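Local coordinates for protein aminotransferase, classes I and II (Silicibacter pomeroyi DSS-3, PDB 3H14) that probably catalyses pyridoxal-phosphate-dependent transfer of an amino group from L-aspartate to 2-oxoglutarate, giving oxaloacetate and L-glutamate, at residues V224-S229 and V239-V244; P170-G175 and A313-A318; F232-W237 and V269-A274. All coordinates share one frame; numbering follows the deposited sequence.

Overall arrangement
Following the chain from its N terminus, the first segment met is 170-175, the loop after strand 164-168, and its partner 313-318 comes 138 residues later. Contact 2 therefore closes a long loop, in which both other contacts are nested, and ties the seven-stranded sheet region to the edge of the four-stranded sheet. Inside it, contact 1 pairs 224-229 with 239-244 across a short connection. That connection contains 232-237, which reaches out to helix segment 269-274 in contact 3, so contacts 1 and 3 cross along the chain. They also touch in space, through Phe228 O and Met234 N among others, whereas contact 2 stands apart from both.

Contact 1. Residues V224-S229 and V239-V244; sequences VINSFS and VGWMVV
Val224 O accepts Val243 N at 2.9 Å, and the CA of Met242 comes beside it at 3.0 Å in a bent CA-H...O contact. Val224 N returns a nearly straight bond to Val243 O, at 174°. The ladder continues with Asn226 N to Trp241 O, weakly with Trp241 N to Asn226 O, and ends with Phe228 N to Val239 O at 3.3 Å. Ser227 and Gly240 form a non-hydrogen-bonded pair whose CA atoms come to 3.8 Å, which the bare Gly240 allows, since a CB there would run into Asn226 O.

On the face carrying Asn226 and Trp241, the amide lies flat over the indole, the planes 18° apart. Asn226 CB sits over the six-membered ring, 3.4 Å from Trp241 CE2. Trp241 CG sits between its backbone N and carbonyl carbon (chi1 78°), which brings the indole back across the strand to Asn226. Asn226 OD1 accepts the N-H of Ser227 at 2.8 Å, which holds the amide's rotation. The CE3-CZ3 edge of the indole comes over one Phe228 face, off towards its rim, the planes oblique, with Phe228 CE2 3.5 Å from Trp241 CE3. Trp241 NE1 is satisfied by Tyr81 OH. On the other face Ile225 CD1 packs on CE of selenomethionine Met242, against helix 100-111, where Ile225 touches Phe104 and Met242 touches Leu106.

Strand 240-243 runs antiparallel to both of its neighbours, 223-227 and 94-97, in an otherwise parallel seven-stranded sheet. This is the hallmark of the large domain of fold-type I aminotransferases, where the connection between these two strands carries the cofactor-binding lysine in relatives.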
# COMPACT_ATOMS: atom_id res chain seq x y z
N VAL A 224 2.75 9.02 10.82
CA VAL A 224 2.14 8.86 9.47
C VAL A 224 3.27 8.43 8.51
O VAL A 224 4.40 9.02 8.54
CB VAL A 224 1.48 10.17 9.00
CG1 VAL A 224 1.09 10.11 7.51
CG2 VAL A 224 0.27 10.50 9.81
N ILE A 225 2.99 7.41 7.71
CA ILE A 225 3.97 6.84 6.76
C ILE A 225 3.44 7.08 5.34
O ILE A 225 2.29 6.83 5.07
CB ILE A 225 4.22 5.31 7.00
CG1 ILE A 225 4.53 4.99 8.48
CG2 ILE A 225 5.30 4.75 6.00
CD1 ILE A 225 5.67 5.79 9.11
N ASN A 226 4.30 7.62 4.47
CA ASN A 226 3.94 7.85 3.09
C ASN A 226 5.12 7.60 2.16
O ASN A 226 6.23 7.24 2.57
CB ASN A 226 3.37 9.24 2.90
CG ASN A 226 2.16 9.27 1.95
OD1 ASN A 226 2.19 8.74 0.82
ND2 ASN A 226 1.09 9.96 2.40
N SER A 227 4.86 7.75 0.88
CA SER A 227 5.79 7.35 -0.16
C SER A 227 5.47 8.13 -1.43
O SER A 227 4.32 8.59 -1.63
CB SER A 227 5.63 5.86 -0.44
OG SER A 227 6.58 5.39 -1.42
N PHE A 228 6.49 8.26 -2.29
CA PHE A 228 6.30 8.80 -3.64
C PHE A 228 6.04 7.71 -4.67
O PHE A 228 5.97 8.01 -5.86
CB PHE A 228 7.52 9.64 -4.03
CG PHE A 228 7.63 10.89 -3.23
CD1 PHE A 228 6.90 12.01 -3.60
CD2 PHE A 228 8.41 10.95 -2.09
CE1 PHE A 228 6.97 13.16 -2.89
CE2 PHE A 228 8.50 12.13 -1.34
CZ PHE A 228 7.76 13.23 -1.73
N SER A 229 5.83 6.48 -4.21
CA SER A 229 5.78 5.32 -5.07
C SER A 229 4.45 5.12 -5.81
O SER A 229 4.43 4.38 -6.80
CB SER A 229 6.12 4.05 -4.29
OG SER A 229 5.19 3.85 -3.23
N VAL A 239 12.21 6.80 -2.26
CA VAL A 239 12.04 8.05 -1.54
C VAL A 239 10.62 8.13 -1.00
O VAL A 239 9.67 7.74 -1.68
CB VAL A 239 12.44 9.31 -2.40
CG1 VAL A 239 11.65 9.38 -3.73
CG2 VAL A 239 12.26 10.60 -1.60
N GLY A 240 10.48 8.62 0.23
CA GLY A 240 9.18 8.80 0.84
C GLY A 240 9.33 9.75 2.02
O GLY A 240 10.34 10.46 2.14
N TRP A 241 8.34 9.76 2.89
CA TRP A 241 8.37 10.59 4.05
C TRP A 241 7.53 10.01 5.15
O TRP A 241 6.71 9.10 4.92
CB TRP A 241 7.89 12.00 3.75
CG TRP A 241 6.42 12.25 3.62
CD1 TRP A 241 5.55 12.59 4.63
CD2 TRP A 241 5.65 12.21 2.42
NE1 TRP A 241 4.29 12.78 4.12
CE2 TRP A 241 4.32 12.55 2.77
CE3 TRP A 241 5.95 11.93 1.09
CZ2 TRP A 241 3.29 12.62 1.82
CZ3 TRP A 241 4.92 11.97 0.15
CH2 TRP A 241 3.61 12.31 0.52
N MSE A 242 7.74 10.57 6.35
CA MSE A 242 6.90 10.30 7.48
C MSE A 242 6.66 11.62 8.24
O MSE A 242 7.41 12.58 8.06
CB MSE A 242 7.52 9.18 8.35
CG MSE A 242 8.88 9.49 8.90
SE MSE A 242 9.85 7.94 9.61
CE MSE A 242 8.47 7.28 10.76
N VAL A 243 5.56 11.69 8.97
CA VAL A 243 5.30 12.80 9.88
C VAL A 243 5.22 12.22 11.27
O VAL A 243 4.51 11.23 11.50
CB VAL A 243 3.97 13.53 9.51
CG1 VAL A 243 3.69 14.75 10.44
CG2 VAL A 243 3.96 13.94 8.02
N VAL A 244 5.94 12.83 12.21
CA VAL A 244 5.97 12.43 13.60
C VAL A 244 5.68 13.66 14.47
O VAL A 244 5.80 14.79 14.00
CB VAL A 244 7.33 11.81 13.97
CG1 VAL A 244 7.62 10.66 13.06
CG2 VAL A 244 8.47 12.84 13.86

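Contact 2. Residues P170-G175 and A313-A318; sequences PANPTG and AFYVYA
Segment 170-175, with cis peptides before Pro170 and Pro173, curls past the start of strand 315-318 without joining its sheet, and Thr174 and Tyr317 approach to 4.9 Å between CA atoms. A water bridges the two backbones, donating to Thr174 O at 2.7 Å and accepting from Tyr317 N.

Asn172 CG is anti to the backbone N (chi1 177°), which carries the amide out over one face of the Tyr315 ring, off towards the rim, with planes 20° apart and CG 3.7 Å from Tyr315 CE2; Phe314 CD1 lies over the opposite face. The Tyr315 hydroxyl is hydrogen-bonded to that of Tyr203, while Asn172 OD1 accepts from Arg358. Pro173 O is buried without a polar partner, pressed to 3.2 Å from Tyr315 CB. The ring of Pro173 runs alongside Tyr317, its CG making an off-centre CH-pi contact 3.7 Å from Tyr317 CD1. Thr174 CG2 approaches the same ring obliquely, at CD2. Pro170 CB meets Ala313 CB at 4.0 Å.

The Asn-Pro pair is a family feature, and its asparagine contacts the cofactor in relatives. Strand 356-360, through Arg358, flanks both Pro173 and Tyr315, and helix 278-302 packs on Val316 of the edge strand.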
# COMPACT_ATOMS: atom_id res chain seq x y z
N PRO A 170 -6.18 4.55 1.75
CA PRO A 170 -6.68 3.29 1.16
C PRO A 170 -5.78 2.08 1.43
O PRO A 170 -4.55 2.20 1.40
CB PRO A 170 -6.67 3.59 -0.35
CG PRO A 170 -6.69 5.09 -0.46
CD PRO A 170 -5.96 5.60 0.73
N ALA A 171 -6.39 0.91 1.66
CA ALA A 171 -5.66 -0.30 1.97
C ALA A 171 -5.30 -1.15 0.75
O ALA A 171 -5.99 -1.17 -0.25
CB ALA A 171 -6.42 -1.16 2.99
N ASN A 172 -4.16 -1.81 0.84
CA ASN A 172 -3.78 -2.89 -0.02
C ASN A 172 -4.11 -4.12 0.83
O ASN A 172 -3.62 -4.24 1.95
CB ASN A 172 -2.27 -2.80 -0.29
CG ASN A 172 -1.74 -3.93 -1.14
OD1 ASN A 172 -2.47 -4.85 -1.56
ND2 ASN A 172 -0.44 -3.91 -1.37
N PRO A 173 -4.89 -5.08 0.29
CA PRO A 173 -5.33 -5.32 -1.07
C PRO A 173 -6.74 -4.92 -1.47
O PRO A 173 -7.15 -5.24 -2.57
CB PRO A 173 -5.20 -6.84 -1.16
CG PRO A 173 -5.75 -7.29 0.17
CD PRO A 173 -5.28 -6.22 1.16
N THR A 174 -7.48 -4.27 -0.58
CA THR A 174 -8.92 -4.10 -0.70
C THR A 174 -9.34 -2.82 -1.35
O THR A 174 -10.42 -2.75 -1.92
CB THR A 174 -9.60 -4.15 0.67
OG1 THR A 174 -9.10 -3.09 1.48
CG2 THR A 174 -9.36 -5.46 1.34
N GLY A 175 -8.49 -1.79 -1.22
CA GLY A 175 -8.83 -0.44 -1.56
C GLY A 175 -9.74 0.28 -0.58
O GLY A 175 -10.07 1.44 -0.81
N ALA A 313 -6.97 3.60 -3.92
CA ALA A 313 -5.92 2.76 -4.55
C ALA A 313 -6.39 2.19 -5.91
O ALA A 313 -7.31 2.75 -6.53
CB ALA A 313 -5.48 1.61 -3.62
N PHE A 314 -5.77 1.11 -6.37
CA PHE A 314 -6.11 0.52 -7.68
C PHE A 314 -6.20 -1.01 -7.63
O PHE A 314 -5.62 -1.72 -8.46
CB PHE A 314 -5.13 0.98 -8.76
CG PHE A 314 -3.68 1.03 -8.30
CD1 PHE A 314 -3.06 -0.07 -7.79
CD2 PHE A 314 -2.92 2.19 -8.47
CE1 PHE A 314 -1.73 -0.03 -7.41
CE2 PHE A 314 -1.59 2.24 -8.08
CZ PHE A 314 -1.01 1.14 -7.54
N TYR A 315 -6.92 -1.49 -6.63
CA TYR A 315 -7.11 -2.90 -6.38
C TYR A 315 -8.58 -3.25 -6.29
O TYR A 315 -9.41 -2.43 -5.84
CB TYR A 315 -6.47 -3.28 -5.04
CG TYR A 315 -5.00 -2.96 -4.94
CD1 TYR A 315 -4.12 -3.51 -5.85
CD2 TYR A 315 -4.50 -2.12 -3.94
CE1 TYR A 315 -2.76 -3.22 -5.80
CE2 TYR A 315 -3.14 -1.84 -3.88
CZ TYR A 315 -2.28 -2.40 -4.81
OH TYR A 315 -0.93 -2.16 -4.80
N VAL A 316 -8.88 -4.49 -6.67
CA VAL A 316 -10.17 -5.11 -6.35
C VAL A 316 -9.88 -6.42 -5.66
O VAL A 316 -9.14 -7.23 -6.19
CB VAL A 316 -11.06 -5.37 -7.62
CG1 VAL A 316 -12.37 -6.03 -7.21
CG2 VAL A 316 -11.34 -4.10 -8.36
N TYR A 317 -10.47 -6.63 -4.47
CA TYR A 317 -10.28 -7.79 -3.67
C TYR A 317 -11.58 -8.59 -3.69
O TYR A 317 -12.64 -8.07 -3.27
CB TYR A 317 -10.00 -7.36 -2.23
CG TYR A 317 -9.55 -8.47 -1.35
CD1 TYR A 317 -8.37 -9.12 -1.61
CD2 TYR A 317 -10.27 -8.83 -0.21
CE1 TYR A 317 -7.93 -10.10 -0.82
CE2 TYR A 317 -9.83 -9.83 0.61
CZ TYR A 317 -8.66 -10.46 0.30
OH TYR A 317 -8.15 -11.46 1.09
N ALA A 318 -11.48 -9.80 -4.21
CA ALA A 318 -12.66 -10.62 -4.56
C ALA A 318 -12.67 -11.86 -3.75
O ALA A 318 -11.65 -12.52 -3.60
CB ALA A 318 -12.63 -11.03 -6.08
O HOH W 1 -11.94 -4.31 -3.50

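Contact 3. Residues F232-W237 and V269-A274; sequences FSMTGW and VAALAA
Met234, present as selenomethionine, lays its end along one side of helix segment 269-274 and overlaps three alanines. The chain is extended as far as SE (chi2 178°) and then bends at chi3, 60°, which swings CE towards the earlier turn of the helix. There CE rests 3.6 Å from Ala270 CB. The selenium sits between successive turns, 3.8 Å from both Ala271 CA and Ala274 CB. The small alanines let it come close to the helix backbone.

CE is also held from its own segment, since it lies over one face of the Trp237 indole, off towards the rim, 3.6 Å above the plane. The two residues are brought together by a type II turn from Met234 to Trp237, closed by Trp237 N bonding to Met234 O at 3.2 Å, with Gly236 at positive phi. At the other end of the contact Phe232 directs its ring edge at the helix, CD1 4.1 Å from Ala274 O, while its ring meets that of Phe228.

Helix 47-57 packs against this helix too, touching Ala273 and Ala274. Between the two segments themselves the touching is almost wholly apolar, so the fit there rests on shape and dispersion; a directional bond from the loop to the helix comes just beyond segment 269-274, from Trp237 O to Ser267 OG near the helix start.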
# COMPACT_ATOMS: atom_id res chain seq x y z
N PHE A 232 2.43 9.62 -6.68
CA PHE A 232 3.54 10.38 -7.30
C PHE A 232 4.34 9.59 -8.32
O PHE A 232 5.20 10.15 -8.97
CB PHE A 232 4.41 11.01 -6.24
CG PHE A 232 3.67 12.00 -5.44
CD1 PHE A 232 3.41 13.27 -5.97
CD2 PHE A 232 3.19 11.68 -4.19
CE1 PHE A 232 2.68 14.20 -5.26
CE2 PHE A 232 2.49 12.60 -3.45
CZ PHE A 232 2.23 13.89 -4.01
N SER A 233 4.02 8.29 -8.45
CA SER A 233 4.48 7.45 -9.56
C SER A 233 5.99 7.29 -9.63
O SER A 233 6.53 7.16 -10.72
CB SER A 233 3.93 7.99 -10.89
OG SER A 233 3.99 6.99 -11.92
N MSE A 234 6.66 7.24 -8.47
CA MSE A 234 8.10 7.04 -8.42
C MSE A 234 8.49 5.74 -7.74
O MSE A 234 9.44 5.68 -6.95
CB MSE A 234 8.76 8.24 -7.73
CG MSE A 234 8.58 9.48 -8.51
SE MSE A 234 9.35 11.02 -7.64
CE MSE A 234 11.18 10.39 -7.58
N THR A 235 7.77 4.66 -8.05
CA THR A 235 8.19 3.34 -7.64
C THR A 235 9.60 3.11 -8.18
O THR A 235 9.89 3.44 -9.31
CB THR A 235 7.21 2.23 -8.16
OG1 THR A 235 5.97 2.31 -7.43
CG2 THR A 235 7.83 0.83 -8.01
N GLY A 236 10.47 2.59 -7.34
CA GLY A 236 11.83 2.27 -7.76
C GLY A 236 12.85 3.32 -7.34
O GLY A 236 14.04 3.08 -7.39
N TRP A 237 12.38 4.50 -6.93
CA TRP A 237 13.27 5.63 -6.60
C TRP A 237 13.68 5.71 -5.13
O TRP A 237 14.54 6.49 -4.75
CB TRP A 237 12.57 6.93 -7.02
CG TRP A 237 12.52 7.11 -8.52
CD1 TRP A 237 11.54 6.70 -9.36
CD2 TRP A 237 13.49 7.78 -9.34
NE1 TRP A 237 11.84 7.07 -10.65
CE2 TRP A 237 13.02 7.74 -10.66
CE3 TRP A 237 14.71 8.42 -9.07
CZ2 TRP A 237 13.75 8.26 -11.74
CZ3 TRP A 237 15.44 8.96 -10.13
CH2 TRP A 237 14.94 8.89 -11.45
N VAL A 269 15.64 15.25 -5.21
CA VAL A 269 15.51 16.27 -6.28
C VAL A 269 14.29 15.98 -7.16
O VAL A 269 13.45 16.85 -7.39
CB VAL A 269 16.79 16.33 -7.18
CG1 VAL A 269 16.61 17.29 -8.36
CG2 VAL A 269 17.98 16.73 -6.33
N ALA A 270 14.19 14.74 -7.63
CA ALA A 270 13.04 14.36 -8.46
C ALA A 270 11.69 14.49 -7.72
O ALA A 270 10.71 14.93 -8.32
CB ALA A 270 13.23 12.94 -8.99
N ALA A 271 11.66 14.13 -6.43
CA ALA A 271 10.40 14.11 -5.68
C ALA A 271 9.92 15.52 -5.43
O ALA A 271 8.74 15.83 -5.52
CB ALA A 271 10.58 13.34 -4.35
N LEU A 272 10.86 16.41 -5.11
CA LEU A 272 10.53 17.82 -5.02
C LEU A 272 9.77 18.30 -6.23
O LEU A 272 8.74 18.99 -6.13
CB LEU A 272 11.83 18.63 -4.86
CG LEU A 272 11.72 20.14 -4.69
CD1 LEU A 272 10.76 20.49 -3.55
CD2 LEU A 272 13.15 20.70 -4.44
N ALA A 273 10.28 17.96 -7.40
CA ALA A 273 9.65 18.38 -8.64
C ALA A 273 8.31 17.64 -8.89
O ALA A 273 7.36 18.25 -9.37
CB ALA A 273 10.61 18.17 -9.81
N ALA A 274 8.26 16.35 -8.57
CA ALA A 274 7.05 15.52 -8.80
C ALA A 274 5.85 16.12 -8.11
O ALA A 274 4.72 16.08 -8.64
CB ALA A 274 7.28 14.13 -8.27